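Local coordinates for nitronate monooxygenase family protein (Pseudomonas aeruginosa, PDB 4QIT) that uses FMN and molecular oxygen to oxidise alkyl nitronates, the toxin propionate 3-nitronate being its best substrate, at residues Gln19-Ala24 with Val242-Ala247; Ser39-Leu44 with Pro343-Leu348; Arg157-Ala162 with Ala178-Gly183; Gly224-Arg229 with Ala336-Glu341. The protein carries 1 engineered substitution. One frame throughout, in Å; residues are numbered along the deposited sequence.

Interaction 1 of 4, residues Gln19-Ala24 with Val242-Ala247. With FMN (flavin mononucleotide), chain C.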
# COMPACT_ATOMS: atom_id res chain seq x y z
N GLN A 19 -8.32 21.25 -15.75
CA GLN A 19 -8.31 19.80 -15.51
C GLN A 19 -7.81 19.49 -14.11
O GLN A 19 -6.86 20.11 -13.65
CB GLN A 19 -7.43 19.08 -16.53
CG GLN A 19 -7.83 19.32 -17.97
CD GLN A 19 -9.23 18.83 -18.27
OE1 GLN A 19 -9.77 17.96 -17.58
NE2 GLN A 19 -9.83 19.39 -19.32
N PRO A 20 -8.42 18.50 -13.45
CA PRO A 20 -8.06 18.21 -12.05
C PRO A 20 -6.84 17.29 -11.94
O PRO A 20 -6.90 16.25 -11.27
CB PRO A 20 -9.31 17.50 -11.52
CG PRO A 20 -9.81 16.75 -12.72
CD PRO A 20 -9.55 17.68 -13.90
N ILE A 21 -5.76 17.68 -12.60
CA ILE A 21 -4.57 16.84 -12.68
C ILE A 21 -3.36 17.70 -12.37
O ILE A 21 -3.10 18.69 -13.06
CB ILE A 21 -4.41 16.23 -14.10
CG1 ILE A 21 -5.64 15.40 -14.46
CG2 ILE A 21 -3.15 15.37 -14.16
CD1 ILE A 21 -5.68 14.99 -15.92
N ILE A 22 -2.65 17.34 -11.31
CA ILE A 22 -1.43 18.03 -10.93
C ILE A 22 -0.25 17.15 -11.34
O ILE A 22 -0.20 15.97 -10.97
CB ILE A 22 -1.35 18.24 -9.40
CG1 ILE A 22 -2.60 18.97 -8.88
CG2 ILE A 22 -0.08 18.99 -9.01
CD1 ILE A 22 -2.59 19.18 -7.37
N GLN A 23 0.69 17.70 -12.10
CA GLN A 23 1.96 17.01 -12.34
C GLN A 23 2.81 17.25 -11.11
O GLN A 23 3.07 18.40 -10.75
CB GLN A 23 2.64 17.51 -13.62
CG GLN A 23 4.17 17.35 -13.65
CD GLN A 23 4.89 18.65 -13.33
OE1 GLN A 23 4.54 19.71 -13.87
NE2 GLN A 23 5.87 18.59 -12.43
N ALA A 24 3.22 16.18 -10.44
CA ALA A 24 3.86 16.31 -9.13
C ALA A 24 5.17 17.08 -9.17
O ALA A 24 5.98 16.90 -10.09
CB ALA A 24 4.08 14.93 -8.51
N VAL A 242 -6.14 14.63 -8.82
CA VAL A 242 -5.03 13.70 -8.67
C VAL A 242 -3.69 14.42 -8.82
O VAL A 242 -3.60 15.48 -9.46
CB VAL A 242 -5.10 12.53 -9.69
CG1 VAL A 242 -6.41 11.77 -9.51
CG2 VAL A 242 -4.94 13.03 -11.14
N GLN A 243 -2.66 13.84 -8.22
CA GLN A 243 -1.30 14.32 -8.38
C GLN A 243 -0.47 13.13 -8.83
O GLN A 243 -0.51 12.05 -8.21
CB GLN A 243 -0.76 14.88 -7.06
CG GLN A 243 0.70 15.30 -7.14
CD GLN A 243 1.07 16.27 -6.04
OE1 GLN A 243 0.41 17.29 -5.86
NE2 GLN A 243 2.12 15.95 -5.30
N MET A 244 0.26 13.32 -9.94
CA MET A 244 0.94 12.24 -10.64
C MET A 244 2.39 12.61 -10.90
O MET A 244 2.66 13.62 -11.54
CB MET A 244 0.22 11.96 -11.97
CG MET A 244 -1.19 11.43 -11.80
SD MET A 244 -2.17 11.41 -13.31
CE MET A 244 -1.29 10.17 -14.24
N GLY A 245 3.31 11.80 -10.38
CA GLY A 245 4.73 12.04 -10.56
C GLY A 245 5.35 11.10 -11.59
O GLY A 245 5.82 11.53 -12.65
N THR A 246 5.34 9.81 -11.26
CA THR A 246 5.99 8.81 -12.10
C THR A 246 5.54 8.89 -13.56
O THR A 246 6.36 8.76 -14.48
CB THR A 246 5.73 7.40 -11.54
OG1 THR A 246 6.23 7.34 -10.20
CG2 THR A 246 6.43 6.33 -12.37
N ALA A 247 4.26 9.16 -13.78
CA ALA A 247 3.72 9.27 -15.14
C ALA A 247 4.41 10.34 -16.00
O ALA A 247 4.44 10.22 -17.23
CB ALA A 247 2.23 9.50 -15.11
N1 FMN C . 6.99 15.30 -3.56
C2 FMN C . 7.37 16.51 -3.00
O2 FMN C . 6.63 17.04 -2.17
N3 FMN C . 8.53 17.15 -3.37
C4 FMN C . 9.35 16.54 -4.29
O4 FMN C . 10.41 17.07 -4.65
C4A FMN C . 8.99 15.33 -4.85
N5 FMN C . 9.83 14.76 -5.77
C5A FMN C . 9.50 13.56 -6.36
C6 FMN C . 10.38 13.03 -7.30
C7 FMN C . 10.09 11.84 -7.93
C7M FMN C . 11.08 11.34 -8.95
C8 FMN C . 8.92 11.15 -7.61
C8M FMN C . 8.60 9.85 -8.28
C9 FMN C . 8.04 11.69 -6.66
C9A FMN C . 8.32 12.91 -6.03
N10 FMN C . 7.46 13.48 -5.09
C10 FMN C . 7.81 14.69 -4.49
C1' FMN C . 6.19 12.77 -4.69
C2' FMN C . 4.98 13.22 -5.48
O2' FMN C . 4.56 14.48 -5.03
C3' FMN C . 3.82 12.25 -5.31
O3' FMN C . 3.62 11.91 -3.95
C4' FMN C . 4.16 10.99 -6.06
O4' FMN C . 4.86 11.31 -7.24
C5' FMN C . 2.86 10.29 -6.44
O5' FMN C . 3.24 8.99 -6.76
P FMN C . 3.33 8.48 -8.26
O1P FMN C . 2.46 9.35 -9.13
O2P FMN C . 2.92 7.04 -8.26
O3P FMN C . 4.77 8.66 -8.64

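Interaction 2 of 4, residues Ser39-Leu44 with Pro343-Leu348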
# COMPACT_ATOMS: atom_id res chain seq x y z
N SER A 39 0.62 22.96 -17.36
CA SER A 39 -0.27 24.09 -17.13
C SER A 39 -0.89 24.59 -18.44
O SER A 39 -2.09 24.81 -18.51
CB SER A 39 0.46 25.22 -16.40
OG SER A 39 0.75 24.85 -15.06
N ASN A 40 -0.08 24.73 -19.48
CA ASN A 40 -0.62 25.11 -20.79
C ASN A 40 -1.68 24.14 -21.30
O ASN A 40 -2.69 24.55 -21.89
CB ASN A 40 0.51 25.25 -21.82
CG ASN A 40 1.26 26.57 -21.70
OD1 ASN A 40 0.77 27.52 -21.10
ND2 ASN A 40 2.45 26.63 -22.28
N ALA A 41 -1.46 22.85 -21.07
CA ALA A 41 -2.40 21.83 -21.54
C ALA A 41 -3.68 21.79 -20.73
O ALA A 41 -4.67 21.19 -21.16
CB ALA A 41 -1.75 20.47 -21.56
N GLY A 42 -3.68 22.42 -19.56
CA GLY A 42 -4.90 22.56 -18.79
C GLY A 42 -4.88 22.04 -17.37
O GLY A 42 -5.85 22.22 -16.63
N GLY A 43 -3.78 21.39 -16.98
CA GLY A 43 -3.63 20.90 -15.61
C GLY A 43 -2.84 21.87 -14.75
O GLY A 43 -2.74 23.06 -15.06
N LEU A 44 -2.25 21.36 -13.66
CA LEU A 44 -1.43 22.19 -12.79
C LEU A 44 0.00 21.68 -12.82
O LEU A 44 0.31 20.64 -12.23
CB LEU A 44 -1.97 22.18 -11.36
CG LEU A 44 -1.37 23.20 -10.38
CD1 LEU A 44 -1.83 24.62 -10.78
CD2 LEU A 44 -1.78 22.88 -8.95
N PRO A 343 5.43 13.67 -24.97
CA PRO A 343 5.49 15.09 -24.62
C PRO A 343 4.43 15.38 -23.56
O PRO A 343 3.33 14.82 -23.63
CB PRO A 343 5.13 15.80 -25.93
CG PRO A 343 5.57 14.83 -26.99
CD PRO A 343 5.28 13.46 -26.42
N ALA A 344 4.77 16.20 -22.58
CA ALA A 344 3.89 16.39 -21.43
C ALA A 344 2.49 16.89 -21.77
O ALA A 344 1.51 16.44 -21.17
CB ALA A 344 4.55 17.28 -20.39
N ALA A 345 2.39 17.79 -22.74
CA ALA A 345 1.10 18.28 -23.18
C ALA A 345 0.26 17.14 -23.78
O ALA A 345 -0.93 17.02 -23.48
CB ALA A 345 1.26 19.41 -24.19
N GLU A 346 0.89 16.30 -24.60
CA GLU A 346 0.21 15.11 -25.13
C GLU A 346 -0.21 14.16 -24.01
O GLU A 346 -1.30 13.60 -24.03
CB GLU A 346 1.05 14.36 -26.17
CG GLU A 346 0.33 13.14 -26.76
CD GLU A 346 1.13 12.38 -27.82
OE1 GLU A 346 2.19 12.87 -28.28
OE2 GLU A 346 0.69 11.27 -28.20
N LEU A 347 0.66 13.96 -23.02
CA LEU A 347 0.28 13.09 -21.92
C LEU A 347 -0.92 13.66 -21.16
O LEU A 347 -1.87 12.93 -20.87
CB LEU A 347 1.47 12.82 -20.98
CG LEU A 347 1.11 12.00 -19.74
CD1 LEU A 347 0.58 10.61 -20.12
CD2 LEU A 347 2.30 11.87 -18.81
N LEU A 348 -0.90 14.96 -20.85
CA LEU A 348 -2.04 15.59 -20.20
C LEU A 348 -3.33 15.38 -21.01
O LEU A 348 -4.35 14.91 -20.48
CB LEU A 348 -1.76 17.07 -19.93
CG LEU A 348 -2.57 17.79 -18.85
CD1 LEU A 348 -4.00 18.08 -19.31
CD2 LEU A 348 -2.58 17.00 -17.53

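Interaction 3 of 4, residues Arg157-Ala162 with Ala178-Gly183. With FMN (flavin mononucleotide), chain C.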
# COMPACT_ATOMS: atom_id res chain seq x y z
N ARG A 157 -3.11 29.57 -3.23
CA ARG A 157 -3.74 28.36 -2.69
C ARG A 157 -2.66 27.48 -2.06
O ARG A 157 -1.60 27.29 -2.66
CB ARG A 157 -4.46 27.57 -3.78
CG ARG A 157 -5.49 28.37 -4.56
CD ARG A 157 -6.56 28.94 -3.67
NE ARG A 157 -7.65 29.51 -4.45
CZ ARG A 157 -8.55 30.37 -3.98
NH1 ARG A 157 -8.48 30.78 -2.72
NH2 ARG A 157 -9.51 30.82 -4.77
N VAL A 158 -2.92 26.94 -0.87
CA VAL A 158 -1.91 26.17 -0.14
C VAL A 158 -2.30 24.70 -0.02
O VAL A 158 -3.38 24.36 0.48
CB VAL A 158 -1.66 26.75 1.27
CG1 VAL A 158 -0.68 25.86 2.04
CG2 VAL A 158 -1.13 28.18 1.17
N LEU A 159 -1.40 23.83 -0.49
CA LEU A 159 -1.61 22.38 -0.38
C LEU A 159 -0.57 21.80 0.57
O LEU A 159 0.57 22.27 0.60
CB LEU A 159 -1.46 21.69 -1.73
CG LEU A 159 -2.23 22.18 -2.97
CD1 LEU A 159 -2.40 21.03 -3.95
CD2 LEU A 159 -3.56 22.79 -2.63
N VAL A 160 -0.95 20.76 1.31
CA VAL A 160 0.02 20.03 2.13
C VAL A 160 -0.20 18.53 1.96
O VAL A 160 -1.34 18.06 1.95
CB VAL A 160 -0.07 20.40 3.64
CG1 VAL A 160 1.03 19.70 4.43
CG2 VAL A 160 0.03 21.90 3.85
N CYS A 161 0.88 17.78 1.82
CA CYS A 161 0.80 16.33 1.72
C CYS A 161 0.59 15.68 3.09
O CYS A 161 1.19 16.10 4.10
CB CYS A 161 2.09 15.81 1.10
SG CYS A 161 2.16 14.03 0.94
N ALA A 162 -0.26 14.66 3.14
CA ALA A 162 -0.44 13.86 4.36
C ALA A 162 -0.51 12.39 3.98
O ALA A 162 -1.00 12.05 2.89
CB ALA A 162 -1.70 14.27 5.09
N ALA A 178 -6.17 22.48 0.57
CA ALA A 178 -6.36 21.10 0.16
C ALA A 178 -5.28 20.20 0.74
O ALA A 178 -4.19 20.65 1.06
CB ALA A 178 -6.38 20.99 -1.37
N VAL A 179 -5.61 18.91 0.86
CA VAL A 179 -4.67 17.91 1.34
C VAL A 179 -4.32 16.99 0.18
O VAL A 179 -5.20 16.55 -0.58
CB VAL A 179 -5.24 17.12 2.56
CG1 VAL A 179 -6.51 16.34 2.18
CG2 VAL A 179 -4.18 16.16 3.12
N VAL A 180 -3.03 16.74 0.01
CA VAL A 180 -2.56 15.77 -0.97
C VAL A 180 -2.37 14.45 -0.24
O VAL A 180 -1.45 14.30 0.57
CB VAL A 180 -1.26 16.20 -1.64
CG1 VAL A 180 -0.81 15.14 -2.64
CG2 VAL A 180 -1.43 17.56 -2.34
N ALA A 181 -3.26 13.51 -0.51
CA ALA A 181 -3.25 12.22 0.16
C ALA A 181 -2.27 11.31 -0.54
O ALA A 181 -2.56 10.80 -1.62
CB ALA A 181 -4.63 11.62 0.12
N GLN A 182 -1.11 11.09 0.08
CA GLN A 182 -0.07 10.26 -0.52
C GLN A 182 -0.14 8.83 -0.02
O GLN A 182 0.18 8.54 1.15
CB GLN A 182 1.31 10.84 -0.23
CG GLN A 182 2.40 10.14 -1.02
CD GLN A 182 3.79 10.37 -0.42
OE1 GLN A 182 4.01 10.09 0.75
NE2 GLN A 182 4.73 10.86 -1.24
N GLY A 183 -0.52 7.93 -0.92
CA GLY A 183 -0.59 6.51 -0.60
C GLY A 183 0.78 5.86 -0.66
O GLY A 183 1.74 6.43 -1.21
N1 FMN C . 6.99 15.30 -3.56
C2 FMN C . 7.37 16.51 -3.00
O2 FMN C . 6.63 17.04 -2.17
N3 FMN C . 8.53 17.15 -3.37
C4 FMN C . 9.35 16.54 -4.29
O4 FMN C . 10.41 17.07 -4.65
C4A FMN C . 8.99 15.33 -4.85
N5 FMN C . 9.83 14.76 -5.77
C5A FMN C . 9.50 13.56 -6.36
C6 FMN C . 10.38 13.03 -7.30
C7 FMN C . 10.09 11.84 -7.93
C7M FMN C . 11.08 11.34 -8.95
C8 FMN C . 8.92 11.15 -7.61
C8M FMN C . 8.60 9.85 -8.28
C9 FMN C . 8.04 11.69 -6.66
C9A FMN C . 8.32 12.91 -6.03
N10 FMN C . 7.46 13.48 -5.09
C10 FMN C . 7.81 14.69 -4.49
C1' FMN C . 6.19 12.77 -4.69
C2' FMN C . 4.98 13.22 -5.48
O2' FMN C . 4.56 14.48 -5.03
C3' FMN C . 3.82 12.25 -5.31
O3' FMN C . 3.62 11.91 -3.95
C4' FMN C . 4.16 10.99 -6.06
O4' FMN C . 4.86 11.31 -7.24
C5' FMN C . 2.86 10.29 -6.44
O5' FMN C . 3.24 8.99 -6.76
P FMN C . 3.33 8.48 -8.26
O1P FMN C . 2.46 9.35 -9.13
O2P FMN C . 2.92 7.04 -8.26
O3P FMN C . 4.77 8.66 -8.64

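Interaction 4 of 4, residues Gly224-Arg229 with Ala336-Glu341. With FMN (flavin mononucleotide), chain C.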
# COMPACT_ATOMS: atom_id res chain seq x y z
N GLY A 224 0.47 5.94 -7.43
CA GLY A 224 0.12 4.81 -8.26
C GLY A 224 -0.81 5.09 -9.42
O GLY A 224 -1.18 4.18 -10.16
N ILE A 225 -1.18 6.36 -9.61
CA ILE A 225 -2.11 6.73 -10.67
C ILE A 225 -1.34 7.04 -11.96
O ILE A 225 -0.48 7.92 -11.98
CB ILE A 225 -2.96 7.93 -10.20
CG1 ILE A 225 -3.79 7.50 -8.99
CG2 ILE A 225 -3.85 8.42 -11.34
CD1 ILE A 225 -4.43 8.66 -8.23
N MET A 226 -1.65 6.31 -13.03
CA MET A 226 -0.84 6.33 -14.25
C MET A 226 -1.67 6.55 -15.52
O MET A 226 -1.12 6.72 -16.61
CB MET A 226 -0.10 4.99 -14.40
CG MET A 226 0.85 4.68 -13.23
SD MET A 226 2.20 5.87 -13.10
CE MET A 226 3.12 5.41 -14.57
N ASP A 227 -2.99 6.53 -15.38
CA ASP A 227 -3.86 6.63 -16.55
C ASP A 227 -5.25 7.14 -16.14
O ASP A 227 -5.52 7.34 -14.95
CB ASP A 227 -3.92 5.31 -17.32
CG ASP A 227 -4.41 4.13 -16.48
OD1 ASP A 227 -5.02 4.34 -15.42
OD2 ASP A 227 -4.19 2.98 -16.90
N GLY A 228 -6.12 7.38 -17.12
CA GLY A 228 -7.43 7.92 -16.80
C GLY A 228 -8.30 7.00 -15.97
O GLY A 228 -9.12 7.48 -15.20
N ARG A 229 -8.14 5.69 -16.13
CA ARG A 229 -8.83 4.73 -15.27
C ARG A 229 -8.46 4.95 -13.80
O ARG A 229 -9.34 4.94 -12.93
CB ARG A 229 -8.54 3.28 -15.68
CG ARG A 229 -9.36 2.78 -16.86
CD ARG A 229 -9.11 1.30 -17.05
NE ARG A 229 -9.87 0.72 -18.15
CZ ARG A 229 -11.06 0.14 -18.02
NH1 ARG A 229 -11.65 0.09 -16.83
NH2 ARG A 229 -11.67 -0.38 -19.07
N ALA A 336 4.83 2.04 -11.83
CA ALA A 336 5.94 2.28 -12.76
C ALA A 336 5.86 1.52 -14.08
O ALA A 336 6.18 2.08 -15.13
CB ALA A 336 7.27 2.00 -12.08
N ALA A 337 5.40 0.26 -14.03
CA ALA A 337 5.35 -0.54 -15.26
C ALA A 337 4.36 -0.00 -16.28
O ALA A 337 4.38 -0.41 -17.46
CB ALA A 337 5.04 -2.01 -14.94
N LEU A 338 3.52 0.93 -15.86
CA LEU A 338 2.53 1.53 -16.76
C LEU A 338 2.99 2.89 -17.31
O LEU A 338 2.21 3.61 -17.95
CB LEU A 338 1.20 1.70 -16.05
CG LEU A 338 0.67 0.42 -15.38
CD1 LEU A 338 -0.59 0.73 -14.57
CD2 LEU A 338 0.42 -0.65 -16.42
N ALA A 339 4.26 3.23 -17.07
CA ALA A 339 4.82 4.48 -17.57
C ALA A 339 4.80 4.55 -19.09
O ALA A 339 4.98 3.54 -19.78
CB ALA A 339 6.24 4.68 -17.04
N ARG A 340 4.54 5.75 -19.59
CA ARG A 340 4.54 6.05 -21.02
C ARG A 340 5.51 7.20 -21.26
O ARG A 340 5.78 7.99 -20.36
CB ARG A 340 3.14 6.46 -21.48
CG ARG A 340 2.14 5.33 -21.48
CD ARG A 340 0.74 5.80 -21.85
NE ARG A 340 -0.03 6.28 -20.70
CZ ARG A 340 -1.32 6.55 -20.74
NH1 ARG A 340 -2.00 6.41 -21.88
NH2 ARG A 340 -1.95 6.96 -19.65
N GLU A 341 6.02 7.28 -22.49
CA GLU A 341 6.97 8.32 -22.89
C GLU A 341 6.31 9.22 -23.93
O GLU A 341 6.24 8.87 -25.11
CB GLU A 341 8.23 7.69 -23.49
CG GLU A 341 9.28 8.72 -23.94
CD GLU A 341 10.57 8.07 -24.41
OE1 GLU A 341 10.52 6.91 -24.86
OE2 GLU A 341 11.63 8.72 -24.32
N1 FMN C . 6.99 15.30 -3.56
C2 FMN C . 7.37 16.51 -3.00
O2 FMN C . 6.63 17.04 -2.17
N3 FMN C . 8.53 17.15 -3.37
C4 FMN C . 9.35 16.54 -4.29
O4 FMN C . 10.41 17.07 -4.65
C4A FMN C . 8.99 15.33 -4.85
N5 FMN C . 9.83 14.76 -5.77
C5A FMN C . 9.50 13.56 -6.36
C6 FMN C . 10.38 13.03 -7.30
C7 FMN C . 10.09 11.84 -7.93
C7M FMN C . 11.08 11.34 -8.95
C8 FMN C . 8.92 11.15 -7.61
C8M FMN C . 8.60 9.85 -8.28
C9 FMN C . 8.04 11.69 -6.66
C9A FMN C . 8.32 12.91 -6.03
N10 FMN C . 7.46 13.48 -5.09
C10 FMN C . 7.81 14.69 -4.49
C1' FMN C . 6.19 12.77 -4.69
C2' FMN C . 4.98 13.22 -5.48
O2' FMN C . 4.56 14.48 -5.03
C3' FMN C . 3.82 12.25 -5.31
O3' FMN C . 3.62 11.91 -3.95
C4' FMN C . 4.16 10.99 -6.06
O4' FMN C . 4.86 11.31 -7.24
C5' FMN C . 2.86 10.29 -6.44
O5' FMN C . 3.24 8.99 -6.76
P FMN C . 3.33 8.48 -8.26
O1P FMN C . 2.46 9.35 -9.13
O2P FMN C . 2.92 7.04 -8.26
O3P FMN C . 4.77 8.66 -8.64
O HOH W 1 1.19 6.27 -17.97

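Interaction 1 of 4, residues Gln19-Ala24 with Val242-Ala247
With CG anti to the backbone N (chi1 175°) and CD again anti, the side chain of Gln-243 runs out extended past Ile-22 and Ala-24 and ends at the flavin cofactor. Its CG lies 3.7 Å from Ala-24 CB, its OE1 faces CG2 of Ile-22, and its NE2 donates to the ribityl hydroxyl O2' of FMN at 2.9 Å. The N-H...O angle there is only 133°, so this bond is bent.

The strands carrying these side chains, 21-23 and 242-244, pair in parallel, their directions 26° apart. Four backbone bonds link them: Val-242 N to Pro-20 O, Ile-22 N to Val-242 O, Met-244 N to Ile-22 O and Ala-24 N to Met-244 O. On the face opposite Gln-243, CG1 of Ile-21 lies beside CG2 of Val-242 at 4.1 Å, and CG2 of Ile-21 meets the sulfur of Met-244.

Past the strand end, Gly-245 N gives FMN O1P a nearly straight bond of 2.9 Å. Thr-246 N and OG1 both bond to O3P, the OG1 contact short at 2.5 Å; OG1 is also bonded to Gly-333 N.

This is the closure of a TIM barrel, where first and last strands join. Outside the barrel, Ile-21 and Met-244 lie against Leu-351 of helix 344-355, while Ile-21 and Val-242 also touch Ile-231 of helix 228-236.

Interaction 2 of 4, residues Ser39-Leu44 with Pro343-Leu348
Ala-41 CB sits over Leu-348, 3.8 Å from its CB and 3.9 Å from its CG, and reaches CB of Ala-345 at 4.1 Å. The methyl thus rests between two positions one turn apart on helix 344-355, and the CA atoms of Ala-41 and Ala-345 are 5.2 Å apart. Leu-348 adds a second touch: its CG is anti to the backbone N (chi1 -159°), and CD1 comes to 3.7 Å from the carbonyl O of Ala-41.

In the next shell, the helix carrying Ala-41 ends at Gly-42, which has a positive phi of 124° and closes a Schellman motif, with its N bonded back to Ser-39 O at 3.1 Å. Gly-43 N lies 4.1 Å from Leu-348 CD1. Farther out, Leu-348 also packs on Val-38 and on Ile-21, while Ser-39 OG bonds to Gly-45 N and Pro-71 O.

Helix 344-355 begins after Pro-343 at its N-cap, and Glu-253 OE1 accepts from Ala-344 N.

The two segments therefore meet by apolar packing, in which small residues allow a close backbone approach, while Gly-42 N is bonded within its own turn and Ser-39 OG and Ala-344 N to other parts of the fold.

Interaction 3 of 4, residues Arg157-Ala162 with Ala178-Gly183
Leu-159 and Val-180 meet across a beta-alpha-beta crossover of the TIM barrel, in which strand 157-162 and strand 178-182 run parallel, 28° apart, joined through helix 165-173.

Backbone bonding is regular at the C-terminal end and longer at the start. Val-180 N to Val-160 O and Ala-162 N to Val-180 O are both 2.9 Å, and Gln-182 N reaches Ala-162 O at 3.0 Å. Val-160 N to Ala-178 O stretches to 3.3 Å, and the bond from Ala-178 N to Val-158 O is weak.

Apolar contacts occupy both faces. On one, Leu-159 splits its branches, CD2 against Ala-178 CB at 3.6 Å and CD1 against Val-180 CG2. On the other, Ala-162 CB meets Val-179 CG2, and Val-160 and Val-179 both pack on Val-171 of helix 165-173.

Polar contacts gather at Gln-182, whose amide also bonds to Gly-191 N through OE1 and to Ser-189 O through NE2, so both ends of the amide are held. With CG anti to the backbone N (chi1 -171°) and CD anti too, the extended chain reaches FMN, where NE2 donates to O3' at 3.1 Å and 163°. Beside it, Cys-161 SG packs 3.5 Å from Gln-182 CB.

Interaction 4 of 4, residues Gly224-Arg229 with Ala336-Glu341
Met-226 overlaps Leu-338 and Ala-339. Its CB lies 3.9 Å from Leu-338 CB, the two side chains crossing obliquely, and its methyl CE approaches the peptide between Leu-338 and Ala-339, 3.5 Å from Ala-339 N. Chi2 (-64°) places SD and chi3 (-70°) then turns CE toward that peptide; CE also touches Ala-339 CB.

The polar half of the contact centres on the carbonyl O of Met-226. Arg-340 NH2 donates to it at 3.2 Å with an N-H...O angle of 153°; the donor lies in the carbonyl plane, on a lone pair, and the oxygen lies near the guanidinium plane. The same oxygen is 2.7 Å from a water oxygen, which also lies 2.8 Å from Leu-338 O and accepts from Arg-340 NE at 3.0 Å. The water sits at the guanidinium edge, in its plane, so two N-H groups of Arg-340 face this site, one directly and one through water. Asp-227 CB approaches NH2 obliquely.

Outside the pair, Arg-340 NH1 forms a salt bridge with Glu-354 of helix 344-355. Asp-227 N-caps helix 228-236, its OD1 accepting from Gly-230 N, and its OD2 is salt-bridged to Arg-209 of the second subunit. Gly-224 N, at the start of the segment, donates to the FMN phosphate O2P.

Chemically, the contact joins the phosphate-binding loop to the loop before helix 344-355 by packing of Met-226 on Leu-338 and Ala-339 and by an Arg-340 hydrogen bond with a bridging water. The guanidinium charge, balanced by Glu-354, would be expected to polarise the Met-226 carbonyl.

From the N terminus, strand 21-23 opens the loop that interaction 1 closes at strand 241-244, joining the first and last barrel strands. Residues 39-44 come next and pair with 343-348 in interaction 2, closing a longer loop that crosses that of interaction 1. Interaction 3 is a short crossover, with only 15 residues between its segments, nested within both. Interaction 4 starts at 224-229, after interaction 3 has closed; it crosses interaction 1 and nests inside interaction 2. Interactions 1, 3 and 4 all touch FMN, while interaction 2 ties helix 344-355 to helix 32-41 on the barrel's outside. Met-244 CE packs on Ile-225 O, linking interactions 1 and 4.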